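Long-range contact in extracellular haem-binding protein (Streptomyces reticuli, PDB 3FPW), which binds and degrades haem outside the cell and, as an oligomer, probably signals to its cognate two-component sensor kinase: residues Ser89-Asp94 / Ser115-Ala120. Sequence-based numbering, arbitrary orientation.
Sequences SVAVVD and SAERKA. With PO4 (phosphate ion), chain E; PO4 (phosphate ion), chain G; PO4 (phosphate ion), chain D.
Ala91 and Glu117 mark where strand 89-94 meets residues 115-120 of helix 112-126: their CA atoms lie 5.1 Å apart, and the two axes run in roughly the same direction, 33° apart, with a closest approach of 6.7 Å. So close a fit suits the alanines that line it. Ala91 points its methyl at the helix backbone, its CB 3.6 Å from Glu117 CA, and so small a group lets the backbones approach this closely. Ala116 and Ala120, one turn apart, bracket it: Ala116 CB rests 3.6 Å from Ser89 O, and Ala120 CB packs 3.5 Å from Val93 CG2. Val93, a beta-branched residue suited to a strand, holds CG1 anti to the backbone N (chi1 174°), which leaves CG2 anti to the carbonyl carbon, against Ala120 CB and near Glu117 O. Glu117 lays its CG against Ala91 CB, and its OE2 is hydrogen-bonded to Thr99 OG1. Away from the strand, the extended Arg118 chain reaches two phosphates, probably from the crystallisation liquor: NE bonds to O2 of the chain E ion (3.0 Å, 163°), while NH1 and NH2 grip O1 and O2 of the chain G ion as a fork. An alanine at Arg118 would probably leave both phosphates without this guanidinium partner and weaken the packing on Leu150 and on Pro147 of the second subunit. Lys119 NZ joins Asp179 in a salt bridge and also bonds to O3 of a third phosphate, the chain D ion. This is helix-on-sheet packing within the HbpS-like domain, of the GAF clan: the helix covers one face of the antiparallel sheet, in which strand 89-94 lies between strands 99-104 and 163-171, while Val90 and Val92 face helix 67-83 on the other.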
loop_
_atom_site.group_PDB
_atom_site.type_symbol
_atom_site.label_atom_id
_atom_site.label_comp_id
_atom_site.label_asym_id
_atom_site.label_seq_id
_atom_site.Cartn_x
_atom_site.Cartn_y
_atom_site.Cartn_z
ATOM N N SER A 89 16.872 -2.009 16.966
ATOM C CA SER A 89 15.605 -1.339 17.161
ATOM C C SER A 89 14.746 -2.228 18.039
ATOM O O SER A 89 14.879 -3.468 18.020
ATOM C CB SER A 89 14.871 -1.091 15.823
ATOM O OG SER A 89 15.580 -0.200 14.973
ATOM N N VAL A 90 13.831 -1.608 18.780
ATOM C CA VAL A 90 12.990 -2.339 19.720
ATOM C C VAL A 90 11.558 -1.852 19.556
ATOM O O VAL A 90 11.306 -0.654 19.395
ATOM C CB VAL A 90 13.463 -2.137 21.192
ATOM C CG1 VAL A 90 12.592 -2.942 22.156
ATOM C CG2 VAL A 90 14.913 -2.568 21.346
ATOM N N ALA A 91 10.617 -2.786 19.572
ATOM C CA ALA A 91 9.206 -2.403 19.524
ATOM C C ALA A 91 8.447 -3.112 20.609
ATOM O O ALA A 91 8.713 -4.297 20.878
ATOM C CB ALA A 91 8.591 -2.755 18.181
ATOM N N VAL A 92 7.443 -2.434 21.176
ATOM C CA VAL A 92 6.493 -3.137 22.041
ATOM C C VAL A 92 5.119 -3.016 21.391
ATOM O O VAL A 92 4.673 -1.909 21.078
ATOM C CB VAL A 92 6.470 -2.548 23.472
ATOM C CG1 VAL A 92 5.446 -3.256 24.357
ATOM C CG2 VAL A 92 7.880 -2.587 24.107
ATOM N N VAL A 93 4.480 -4.157 21.148
ATOM C CA VAL A 93 3.199 -4.208 20.448
ATOM C C VAL A 93 2.141 -4.841 21.371
ATOM O O VAL A 93 2.356 -5.880 21.995
ATOM C CB VAL A 93 3.328 -5.011 19.110
ATOM C CG1 VAL A 93 1.958 -5.205 18.446
ATOM C CG2 VAL A 93 4.307 -4.315 18.145
ATOM N N ASP A 94 1.000 -4.184 21.489
ATOM C CA ASP A 94 -0.096 -4.678 22.317
ATOM C C ASP A 94 -0.730 -5.931 21.697
ATOM O O ASP A 94 -0.689 -6.139 20.478
ATOM C CB ASP A 94 -1.167 -3.559 22.402
ATOM C CG ASP A 94 -2.145 -3.767 23.552
ATOM O OD1 ASP A 94 -1.929 -3.143 24.623
ATOM O OD2 ASP A 94 -3.094 -4.575 23.401
ATOM N N SER A 115 11.317 -4.880 11.260
ATOM C CA SER A 115 11.573 -6.240 11.709
ATOM C C SER A 115 11.184 -6.375 13.179
ATOM O O SER A 115 10.518 -7.323 13.549
ATOM C CB SER A 115 13.044 -6.607 11.505
ATOM O OG SER A 115 13.321 -7.934 11.937
ATOM N N ALA A 116 11.598 -5.420 14.009
ATOM C CA ALA A 116 11.293 -5.464 15.441
ATOM C C ALA A 116 9.782 -5.394 15.674
ATOM O O ALA A 116 9.221 -6.183 16.457
ATOM C CB ALA A 116 11.975 -4.338 16.157
ATOM N N GLU A 117 9.116 -4.499 14.942
ATOM C CA GLU A 117 7.667 -4.374 15.059
ATOM C C GLU A 117 6.953 -5.671 14.723
ATOM O O GLU A 117 6.057 -6.113 15.457
ATOM C CB GLU A 117 7.157 -3.282 14.129
ATOM C CG GLU A 117 7.108 -1.912 14.695
ATOM C CD GLU A 117 6.223 -1.015 13.838
ATOM O OE1 GLU A 117 6.538 -0.908 12.634
ATOM O OE2 GLU A 117 5.213 -0.455 14.345
ATOM N N ARG A 118 7.336 -6.288 13.610
ATOM C CA ARG A 118 6.666 -7.508 13.186
ATOM C C ARG A 118 6.939 -8.667 14.123
ATOM O O ARG A 118 6.048 -9.480 14.358
ATOM C CB ARG A 118 7.022 -7.855 11.750
ATOM C CG ARG A 118 6.474 -6.822 10.803
ATOM C CD ARG A 118 6.736 -7.208 9.358
ATOM N NE ARG A 118 5.923 -6.371 8.482
ATOM C CZ ARG A 118 5.078 -6.839 7.579
ATOM N NH1 ARG A 118 4.961 -8.158 7.372
ATOM N NH2 ARG A 118 4.381 -5.980 6.850
ATOM N N LYS A 119 8.170 -8.763 14.632
ATOM C CA LYS A 119 8.456 -9.805 15.613
ATOM C C LYS A 119 7.593 -9.667 16.857
ATOM O O LYS A 119 7.092 -10.662 17.372
ATOM C CB LYS A 119 9.928 -9.810 16.036
ATOM C CG LYS A 119 10.853 -10.225 14.906
ATOM C CD LYS A 119 12.269 -10.278 15.426
ATOM C CE LYS A 119 13.303 -10.360 14.309
ATOM N NZ LYS A 119 14.710 -10.291 14.856
ATOM N N ALA A 120 7.472 -8.448 17.367
ATOM C CA ALA A 120 6.631 -8.209 18.531
ATOM C C ALA A 120 5.159 -8.609 18.271
ATOM O O ALA A 120 4.509 -9.241 19.125
ATOM C CB ALA A 120 6.736 -6.730 18.955
HETATM P P PO4 E . 4.675 -3.243 10.097
HETATM O O1 PO4 E . 5.049 -3.020 11.544
HETATM O O2 PO4 E . 5.912 -3.511 9.256
HETATM O O3 PO4 E . 3.744 -4.432 9.993
HETATM O O4 PO4 E . 3.975 -1.999 9.588
HETATM P P PO4 G . 1.990 -7.478 5.144
HETATM O O1 PO4 G . 2.623 -8.675 5.824
HETATM O O2 PO4 G . 3.012 -6.763 4.287
HETATM O O3 PO4 G . 0.849 -7.971 4.281
HETATM O O4 PO4 G . 1.455 -6.515 6.180
HETATM P P PO4 D . 17.110 -8.890 12.157
HETATM O O1 PO4 D . 17.854 -8.639 13.464
HETATM O O2 PO4 D . 18.008 -9.758 11.310
HETATM O O3 PO4 D . 15.895 -9.680 12.521
HETATM O O4 PO4 D . 16.677 -7.644 11.350
#